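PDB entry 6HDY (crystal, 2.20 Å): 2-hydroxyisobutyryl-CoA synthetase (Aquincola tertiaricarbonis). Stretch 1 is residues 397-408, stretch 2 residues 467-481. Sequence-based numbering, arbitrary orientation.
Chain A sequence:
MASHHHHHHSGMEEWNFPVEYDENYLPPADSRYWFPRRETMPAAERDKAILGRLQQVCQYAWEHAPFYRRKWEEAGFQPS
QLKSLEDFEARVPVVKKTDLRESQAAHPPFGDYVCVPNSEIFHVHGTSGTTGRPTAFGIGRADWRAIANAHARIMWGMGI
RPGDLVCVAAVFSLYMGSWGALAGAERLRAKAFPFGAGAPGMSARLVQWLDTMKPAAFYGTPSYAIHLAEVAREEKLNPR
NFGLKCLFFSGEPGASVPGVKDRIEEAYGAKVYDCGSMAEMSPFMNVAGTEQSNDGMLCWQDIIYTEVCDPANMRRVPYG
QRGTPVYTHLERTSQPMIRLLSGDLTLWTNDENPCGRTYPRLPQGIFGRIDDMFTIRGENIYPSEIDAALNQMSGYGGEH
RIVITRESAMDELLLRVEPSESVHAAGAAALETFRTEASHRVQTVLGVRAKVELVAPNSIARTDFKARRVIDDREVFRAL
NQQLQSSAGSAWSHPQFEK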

ATOM      1  N   GLY A 397     -12.529 -15.279 -24.969  1.00 44.53           N
ATOM      2  CA  GLY A 397     -12.751 -15.451 -23.531  1.00 44.66           C
ATOM      3  C   GLY A 397     -12.091 -14.494 -22.554  1.00 49.50           C
ATOM      4  O   GLY A 397     -12.369 -14.572 -21.351  1.00 49.49           O
ATOM      5  N   GLY A 398     -11.237 -13.593 -23.045  1.00 45.80           N
ATOM      6  CA  GLY A 398     -10.591 -12.602 -22.186  1.00 45.34           C
ATOM      7  C   GLY A 398      -9.139 -12.863 -21.840  1.00 47.97           C
ATOM      8  O   GLY A 398      -8.487 -11.993 -21.268  1.00 47.81           O
ATOM      9  N   GLU A 399      -8.620 -14.055 -22.174  1.00 42.94           N
ATOM     10  CA  GLU A 399      -7.224 -14.411 -21.935  1.00 40.44           C
ATOM     11  C   GLU A 399      -6.640 -15.249 -23.032  1.00 43.57           C
ATOM     12  O   GLU A 399      -7.371 -15.943 -23.766  1.00 42.28           O
ATOM     13  CB  GLU A 399      -6.975 -15.070 -20.559  1.00 41.65           C
ATOM     14  CG  GLU A 399      -6.604 -14.079 -19.447  1.00 44.26           C
ATOM     15  CD  GLU A 399      -5.436 -13.142 -19.696  1.00 51.93           C
ATOM     16  OE1 GLU A 399      -4.555 -13.469 -20.526  1.00 41.79           O
ATOM     17  OE2 GLU A 399      -5.396 -12.077 -19.045  1.00 47.49           O
ATOM     18  N   HIS A 400      -5.306 -15.145 -23.162  1.00 39.27           N
ATOM     19  CA  HIS A 400      -4.484 -15.874 -24.130  1.00 39.15           C
ATOM     20  C   HIS A 400      -3.028 -15.829 -23.678  1.00 42.33           C
ATOM     21  O   HIS A 400      -2.674 -15.032 -22.796  1.00 42.69           O
ATOM     22  CB  HIS A 400      -4.632 -15.291 -25.554  1.00 40.43           C
ATOM     23  CG  HIS A 400      -3.986 -13.951 -25.743  1.00 44.23           C
ATOM     24  ND1 HIS A 400      -4.645 -12.778 -25.417  1.00 46.39           N
ATOM     25  CD2 HIS A 400      -2.760 -13.638 -26.235  1.00 46.22           C
ATOM     26  CE1 HIS A 400      -3.811 -11.798 -25.725  1.00 46.00           C
ATOM     27  NE2 HIS A 400      -2.663 -12.265 -26.210  1.00 46.26           N
ATOM     28  N   ARG A 401      -2.201 -16.688 -24.278  1.00 37.18           N
ATOM     29  CA  ARG A 401      -0.756 -16.736 -24.098  1.00 36.67           C
ATOM     30  C   ARG A 401      -0.150 -16.837 -25.493  1.00 42.22           C
ATOM     31  O   ARG A 401      -0.745 -17.437 -26.401  1.00 42.30           O
ATOM     32  CB  ARG A 401      -0.294 -17.946 -23.261  1.00 35.26           C
ATOM     33  CG  ARG A 401      -0.643 -17.942 -21.761  1.00 36.84           C
ATOM     34  CD  ARG A 401       0.200 -17.014 -20.887  1.00 40.44           C
ATOM     35  NE  ARG A 401      -0.567 -15.809 -20.642  1.00 49.20           N
ATOM     36  CZ  ARG A 401      -1.068 -15.445 -19.472  1.00 54.45           C
ATOM     37  NH1 ARG A 401      -0.759 -16.113 -18.368  1.00 43.85           N
ATOM     38  NH2 ARG A 401      -1.856 -14.396 -19.389  1.00 38.24           N
ATOM     39  N   ILE A 402       1.015 -16.218 -25.670  1.00 38.98           N
ATOM     40  CA  ILE A 402       1.808 -16.290 -26.895  1.00 39.90           C
ATOM     41  C   ILE A 402       3.010 -17.158 -26.504  1.00 44.07           C
ATOM     42  O   ILE A 402       3.645 -16.877 -25.484  1.00 44.21           O
ATOM     43  CB  ILE A 402       2.227 -14.894 -27.421  1.00 43.28           C
ATOM     44  CG1 ILE A 402       1.027 -13.929 -27.506  1.00 43.11           C
ATOM     45  CG2 ILE A 402       2.959 -15.003 -28.751  1.00 44.50           C
ATOM     46  CD1 ILE A 402       1.422 -12.461 -27.413  1.00 50.68           C
ATOM     47  N   VAL A 403       3.234 -18.277 -27.225  1.00 41.13           N
ATOM     48  CA  VAL A 403       4.332 -19.207 -26.947  1.00 41.96           C
ATOM     49  C   VAL A 403       5.389 -19.059 -28.052  1.00 47.89           C
ATOM     50  O   VAL A 403       5.106 -19.296 -29.231  1.00 46.47           O
ATOM     51  CB  VAL A 403       3.887 -20.678 -26.678  1.00 45.82           C
ATOM     52  CG1 VAL A 403       5.085 -21.585 -26.446  1.00 47.60           C
ATOM     53  CG2 VAL A 403       2.931 -20.759 -25.485  1.00 44.30           C
ATOM     54  N   ILE A 404       6.581 -18.573 -27.664  1.00 46.64           N
ATOM     55  CA  ILE A 404       7.676 -18.290 -28.601  1.00 48.76           C
ATOM     56  C   ILE A 404       9.003 -18.918 -28.193  1.00 53.71           C
ATOM     57  O   ILE A 404       9.146 -19.485 -27.107  1.00 51.98           O
ATOM     58  CB  ILE A 404       7.860 -16.744 -28.853  1.00 51.80           C
ATOM     59  CG1 ILE A 404       8.556 -16.033 -27.642  1.00 51.96           C
ATOM     60  CG2 ILE A 404       6.554 -16.038 -29.281  1.00 49.29           C
ATOM     61  CD1 ILE A 404       9.181 -14.640 -27.932  1.00 55.35           C
ATOM     62  N   THR A 405       9.982 -18.779 -29.086  1.00 54.18           N
ATOM     63  CA  THR A 405      11.377 -19.114 -28.859  1.00 57.33           C
ATOM     64  C   THR A 405      12.252 -18.020 -29.465  1.00 64.84           C
ATOM     65  O   THR A 405      12.058 -17.650 -30.627  1.00 65.01           O
ATOM     66  CB  THR A 405      11.742 -20.554 -29.273  1.00 64.97           C
ATOM     67  OG1 THR A 405      13.050 -20.805 -28.773  1.00 72.80           O
ATOM     68  CG2 THR A 405      11.699 -20.797 -30.801  1.00 57.47           C
ATOM     69  N   ARG A 406      13.177 -17.468 -28.682  1.00 65.48           N
ATOM     70  CA  ARG A 406      14.083 -16.465 -29.256  1.00 68.52           C
ATOM     71  C   ARG A 406      15.434 -17.091 -29.598  1.00 78.35           C
ATOM     72  O   ARG A 406      16.302 -16.416 -30.150  1.00 81.39           O
ATOM     73  CB  ARG A 406      14.194 -15.189 -28.402  1.00 65.97           C
ATOM     74  CG  ARG A 406      12.984 -14.271 -28.610  1.00 69.20           C
ATOM     75  CD  ARG A 406      13.278 -12.808 -28.312  1.00 70.39           C
ATOM     76  NE  ARG A 406      12.057 -12.006 -28.191  1.00 54.64           N
ATOM     77  CZ  ARG A 406      11.359 -11.884 -27.069  1.00 69.62           C
ATOM     78  NH1 ARG A 406      11.735 -12.525 -25.969  1.00 61.75           N
ATOM     79  NH2 ARG A 406      10.262 -11.138 -27.043  1.00 58.95           N
ATOM     80  N   GLU A 407      15.565 -18.411 -29.345  1.00 76.70           N
ATOM     81  CA  GLU A 407      16.766 -19.222 -29.589  1.00 80.93           C
ATOM     82  C   GLU A 407      16.890 -19.696 -31.046  1.00 86.54           C
ATOM     83  O   GLU A 407      18.008 -19.859 -31.552  1.00 91.02           O
ATOM     84  CB  GLU A 407      16.789 -20.427 -28.633  1.00 83.04           C
ATOM     85  CG  GLU A 407      17.165 -20.072 -27.201  1.00 97.36           C
ATOM     86  CD  GLU A 407      16.827 -21.133 -26.171  1.00129.74           C
ATOM     87  OE1 GLU A 407      17.525 -22.172 -26.130  1.00127.68           O
ATOM     88  OE2 GLU A 407      15.879 -20.909 -25.382  1.00130.16           O
ATOM     89  N   SER A 408      15.749 -19.970 -31.698  1.00 79.20           N
ATOM     90  CA  SER A 408      15.693 -20.406 -33.099  1.00 80.34           C
ATOM     91  C   SER A 408      14.640 -19.584 -33.854  1.00 80.28           C
ATOM     92  O   SER A 408      13.774 -18.974 -33.211  1.00 76.48           O
ATOM     93  CB  SER A 408      15.398 -21.902 -33.193  1.00 83.95           C
ATOM     94  OG  SER A 408      14.325 -22.300 -32.354  1.00 87.30           O
ATOM     95  N   ALA A 467       0.035  -7.760 -17.283  1.00 40.53           N
ATOM     96  CA  ALA A 467      -0.159  -9.030 -17.969  1.00 41.56           C
ATOM     97  C   ALA A 467       1.135  -9.494 -18.691  1.00 47.38           C
ATOM     98  O   ALA A 467       1.666  -8.778 -19.546  1.00 48.18           O
ATOM     99  CB  ALA A 467      -1.315  -8.919 -18.953  1.00 41.78           C
ATOM    100  N   ARG A 468       1.641 -10.686 -18.321  1.00 43.30           N
ATOM    101  CA  ARG A 468       2.836 -11.285 -18.938  1.00 42.81           C
ATOM    102  C   ARG A 468       2.338 -12.454 -19.793  1.00 43.97           C
ATOM    103  O   ARG A 468       2.191 -13.580 -19.304  1.00 43.67           O
ATOM    104  CB  ARG A 468       3.874 -11.733 -17.882  1.00 42.23           C
ATOM    105  CG  ARG A 468       4.105 -10.774 -16.697  1.00 52.85           C
ATOM    106  CD  ARG A 468       4.911  -9.526 -17.035  1.00 69.20           C
ATOM    107  NE  ARG A 468       5.291  -8.798 -15.818  1.00 85.75           N
ATOM    108  CZ  ARG A 468       5.749  -7.547 -15.787  1.00 98.96           C
ATOM    109  NH1 ARG A 468       5.874  -6.848 -16.910  1.00 80.81           N
ATOM    110  NH2 ARG A 468       6.075  -6.982 -14.631  1.00 87.06           N
ATOM    111  N   ARG A 469       1.991 -12.152 -21.050  1.00 39.13           N
ATOM    112  CA  ARG A 469       1.374 -13.139 -21.953  1.00 38.55           C
ATOM    113  C   ARG A 469       2.357 -13.903 -22.828  1.00 44.02           C
ATOM    114  O   ARG A 469       1.968 -14.900 -23.430  1.00 43.03           O
ATOM    115  CB  ARG A 469       0.262 -12.498 -22.809  1.00 33.77           C
ATOM    116  CG  ARG A 469      -0.922 -12.109 -21.943  1.00 38.67           C
ATOM    117  CD  ARG A 469      -2.141 -11.698 -22.733  1.00 44.73           C
ATOM    118  NE  ARG A 469      -3.233 -11.358 -21.818  1.00 45.20           N
ATOM    119  CZ  ARG A 469      -3.589 -10.122 -21.495  1.00 58.77           C
ATOM    120  NH1 ARG A 469      -2.981  -9.081 -22.049  1.00 46.26           N
ATOM    121  NH2 ARG A 469      -4.567  -9.914 -20.627  1.00 53.37           N
ATOM    122  N   VAL A 470       3.629 -13.476 -22.872  1.00 40.85           N
ATOM    123  CA  VAL A 470       4.620 -14.176 -23.682  1.00 39.92           C
ATOM    124  C   VAL A 470       5.395 -15.190 -22.847  1.00 46.95           C
ATOM    125  O   VAL A 470       5.931 -14.847 -21.789  1.00 47.38           O
ATOM    126  CB  VAL A 470       5.529 -13.218 -24.481  1.00 41.78           C
ATOM    127  CG1 VAL A 470       6.606 -13.991 -25.236  1.00 42.63           C
ATOM    128  CG2 VAL A 470       4.706 -12.384 -25.451  1.00 40.28           C
ATOM    129  N   ILE A 471       5.398 -16.453 -23.319  1.00 44.84           N
ATOM    130  CA  ILE A 471       6.141 -17.576 -22.750  1.00 46.55           C
ATOM    131  C   ILE A 471       7.225 -17.813 -23.795  1.00 51.66           C
ATOM    132  O   ILE A 471       6.915 -18.281 -24.894  1.00 50.44           O
ATOM    133  CB  ILE A 471       5.256 -18.833 -22.497  1.00 50.02           C
ATOM    134  CG1 ILE A 471       4.010 -18.489 -21.658  1.00 49.66           C
ATOM    135  CG2 ILE A 471       6.077 -19.940 -21.818  1.00 52.82           C
ATOM    136  CD1 ILE A 471       2.853 -19.479 -21.833  1.00 61.79           C
ATOM    137  N   ASP A 472       8.471 -17.398 -23.483  1.00 50.40           N
ATOM    138  CA  ASP A 472       9.626 -17.416 -24.382  1.00 53.38           C
ATOM    139  C   ASP A 472      10.531 -18.684 -24.255  1.00 62.13           C
ATOM    140  O   ASP A 472      11.649 -18.688 -24.765  1.00 65.99           O
ATOM    141  CB  ASP A 472      10.425 -16.103 -24.187  1.00 56.43           C
ATOM    142  CG  ASP A 472      11.773 -16.021 -24.890  1.00 74.98           C
ATOM    143  OD1 ASP A 472      11.801 -16.124 -26.137  1.00 77.29           O
ATOM    144  OD2 ASP A 472      12.805 -15.935 -24.189  1.00 84.22           O
ATOM    145  N   ASP A 473      10.006 -19.779 -23.680  1.00 57.86           N
ATOM    146  CA  ASP A 473      10.702 -21.052 -23.454  1.00 59.50           C
ATOM    147  C   ASP A 473      10.767 -21.941 -24.721  1.00 63.75           C
ATOM    148  O   ASP A 473       9.741 -22.216 -25.346  1.00 61.98           O
ATOM    149  CB  ASP A 473      10.020 -21.786 -22.280  1.00 61.04           C
ATOM    150  CG  ASP A 473      10.769 -22.949 -21.665  1.00 75.43           C
ATOM    151  OD1 ASP A 473      10.959 -23.968 -22.360  1.00 77.41           O
ATOM    152  OD2 ASP A 473      11.037 -22.899 -20.447  1.00 85.03           O
ATOM    153  N   ARG A 474      11.982 -22.394 -25.080  1.00 62.38           N
ATOM    154  CA  ARG A 474      12.252 -23.259 -26.237  1.00 63.66           C
ATOM    155  C   ARG A 474      11.617 -24.656 -26.091  1.00 66.49           C
ATOM    156  O   ARG A 474      11.140 -25.202 -27.082  1.00 66.45           O
ATOM    157  CB  ARG A 474      13.768 -23.371 -26.485  1.00 66.73           C
ATOM    158  CG  ARG A 474      14.175 -23.823 -27.885  1.00 82.58           C
ATOM    159  CD  ARG A 474      15.630 -24.271 -27.883  1.00100.75           C
ATOM    160  NE  ARG A 474      16.076 -24.790 -29.178  1.00115.14           N
ATOM    161  CZ  ARG A 474      17.308 -25.229 -29.428  1.00136.51           C
ATOM    162  NH1 ARG A 474      18.234 -25.214 -28.476  1.00125.79           N
ATOM    163  NH2 ARG A 474      17.623 -25.684 -30.633  1.00128.62           N
ATOM    164  N   GLU A 475      11.617 -25.233 -24.872  1.00 62.05           N
ATOM    165  CA  GLU A 475      11.028 -26.548 -24.605  1.00 62.46           C
ATOM    166  C   GLU A 475       9.496 -26.493 -24.664  1.00 61.98           C
ATOM    167  O   GLU A 475       8.881 -27.413 -25.203  1.00 62.59           O
ATOM    168  CB  GLU A 475      11.501 -27.101 -23.257  1.00 66.49           C
ATOM    169  CG  GLU A 475      12.956 -27.546 -23.256  1.00 83.10           C
ATOM    170  CD  GLU A 475      13.433 -28.127 -21.942  1.00112.74           C
ATOM    171  OE1 GLU A 475      13.269 -27.460 -20.893  1.00 99.78           O
ATOM    172  OE2 GLU A 475      13.998 -29.244 -21.966  1.00121.10           O
ATOM    173  N   VAL A 476       8.893 -25.403 -24.133  1.00 53.60           N
ATOM    174  CA  VAL A 476       7.441 -25.183 -24.128  1.00 49.93           C
ATOM    175  C   VAL A 476       6.952 -25.002 -25.580  1.00 51.54           C
ATOM    176  O   VAL A 476       5.926 -25.578 -25.961  1.00 49.25           O
ATOM    177  CB  VAL A 476       7.025 -24.011 -23.176  1.00 50.53           C
ATOM    178  CG1 VAL A 476       5.538 -23.708 -23.276  1.00 46.97           C
ATOM    179  CG2 VAL A 476       7.389 -24.333 -21.730  1.00 52.13           C
ATOM    180  N   PHE A 477       7.710 -24.212 -26.381  1.00 48.96           N
ATOM    181  CA  PHE A 477       7.437 -23.937 -27.798  1.00 48.16           C
ATOM    182  C   PHE A 477       7.433 -25.231 -28.623  1.00 51.74           C
ATOM    183  O   PHE A 477       6.488 -25.477 -29.386  1.00 48.37           O
ATOM    184  CB  PHE A 477       8.458 -22.924 -28.374  1.00 50.22           C
ATOM    185  CG  PHE A 477       8.267 -22.612 -29.844  1.00 51.11           C
ATOM    186  CD1 PHE A 477       7.397 -21.604 -30.253  1.00 50.96           C
ATOM    187  CD2 PHE A 477       8.957 -23.325 -30.820  1.00 54.28           C
ATOM    188  CE1 PHE A 477       7.212 -21.322 -31.612  1.00 51.73           C
ATOM    189  CE2 PHE A 477       8.757 -23.049 -32.178  1.00 57.08           C
ATOM    190  CZ  PHE A 477       7.881 -22.052 -32.562  1.00 52.50           C
ATOM    191  N   ARG A 478       8.506 -26.042 -28.474  1.00 51.17           N
ATOM    192  CA  ARG A 478       8.656 -27.295 -29.197  1.00 53.77           C
ATOM    193  C   ARG A 478       7.580 -28.293 -28.800  1.00 58.02           C
ATOM    194  O   ARG A 478       6.952 -28.860 -29.689  1.00 56.76           O
ATOM    195  CB  ARG A 478      10.077 -27.858 -29.078  1.00 57.07           C
ATOM    196  CG  ARG A 478      11.087 -26.934 -29.747  1.00 65.95           C
ATOM    197  CD  ARG A 478      12.154 -27.677 -30.489  1.00 81.47           C
ATOM    198  NE  ARG A 478      12.931 -26.777 -31.339  1.00 99.57           N
ATOM    199  CZ  ARG A 478      14.252 -26.649 -31.283  1.00123.09           C
ATOM    200  NH1 ARG A 478      14.960 -27.364 -30.415  1.00115.94           N
ATOM    201  NH2 ARG A 478      14.880 -25.816 -32.102  1.00112.55           N
ATOM    202  N   ALA A 479       7.279 -28.405 -27.483  1.00 55.40           N
ATOM    203  CA  ALA A 479       6.226 -29.286 -26.964  1.00 55.83           C
ATOM    204  C   ALA A 479       4.860 -28.925 -27.533  1.00 56.21           C
ATOM    205  O   ALA A 479       4.118 -29.822 -27.932  1.00 56.95           O
ATOM    206  CB  ALA A 479       6.186 -29.233 -25.447  1.00 56.90           C
ATOM    207  N   LEU A 480       4.551 -27.614 -27.610  1.00 50.46           N
ATOM    208  CA  LEU A 480       3.284 -27.112 -28.135  1.00 47.93           C
ATOM    209  C   LEU A 480       3.157 -27.347 -29.647  1.00 53.72           C
ATOM    210  O   LEU A 480       2.130 -27.875 -30.078  1.00 52.85           O
ATOM    211  CB  LEU A 480       3.032 -25.648 -27.742  1.00 44.63           C
ATOM    212  CG  LEU A 480       1.678 -25.021 -28.165  1.00 46.57           C
ATOM    213  CD1 LEU A 480       0.468 -25.856 -27.690  1.00 46.58           C
ATOM    214  CD2 LEU A 480       1.565 -23.616 -27.665  1.00 45.03           C
ATOM    215  N   ASN A 481       4.197 -26.985 -30.433  1.00 51.90           N
ATOM    216  CA  ASN A 481       4.221 -27.171 -31.886  1.00 53.34           C
ATOM    217  C   ASN A 481       4.000 -28.645 -32.260  1.00 58.75           C
ATOM    218  O   ASN A 481       3.112 -28.941 -33.058  1.00 57.96           O
ATOM    219  CB  ASN A 481       5.517 -26.622 -32.501  1.00 57.77           C
ATOM    220  CG  ASN A 481       5.328 -26.035 -33.885  1.00 85.70           C
ATOM    221  OD1 ASN A 481       4.205 -25.900 -34.400  1.00 79.85           O
ATOM    222  ND2 ASN A 481       6.425 -25.655 -34.513  1.00 79.19           N
TER

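The two stretches meet as neighbouring parallel strands, and the chain of stretch 2 then turns into a helix whose axis crosses the first strand at about 103°. Together they bury 1092 Å². Stretch 1 turns a corner at Gly-398, whose backbone angles would jam a CB against the preceding carbonyl. Glu-399 follows, its carboxylate gripping the Arg-469 guanidinium edge-on in a two-pronged salt bridge: Arg-469 NE donates to Glu-399 OE1 and Arg-469 NH2 to Glu-399 OE2, each at 2.8 Å. Glu-399 OE1 also faces Arg-401 NH2 at 3.1 Å, so one carboxylate serves two arginines and offsets the proximity of their like charges. The aliphatic part of Arg-469 is used as well, its CD lying 3.6 Å from the centroid of the His-400 ring, over the face.

From Arg-401 onward the backbones pair. Ile-402 bonds to residues flanking its partner Val-470, as parallel strands require: Ile-402 N donates to Arg-469 O and Ile-402 O accepts from Ile-471 N, both at 2.8 Å. Ile-404 N extends the ladder to Ile-471 O, again at 2.8 Å. Side chains alternate between faces. Ile-402 meets Val-470 on one, with CD1 of the former 3.8 Å from CG2 of the latter; Val-403 and Ile-471 share the other, where Val-403 also packs against Val-476, Phe-477 and Leu-480 of the helix, joining strand to helix through apolar contact.

Beyond the strand, Ile-404 CG1 reaches Val-470 CG1 at 3.7 Å, and Thr-405 CG2 sits over the Phe-477 ring face, 4.0 Å from its centroid. Asp-473 caps the helix that carries this ring, its OD1 accepting from Val-476 N at 3.1 Å. Looser electrostatics finish the contact: Arg-406 NH1 lies 3.6 Å from Asp-472 OD1, out of the guanidinium plane, and Glu-407 OE1 lies 3.9 Å from Arg-474 NH1.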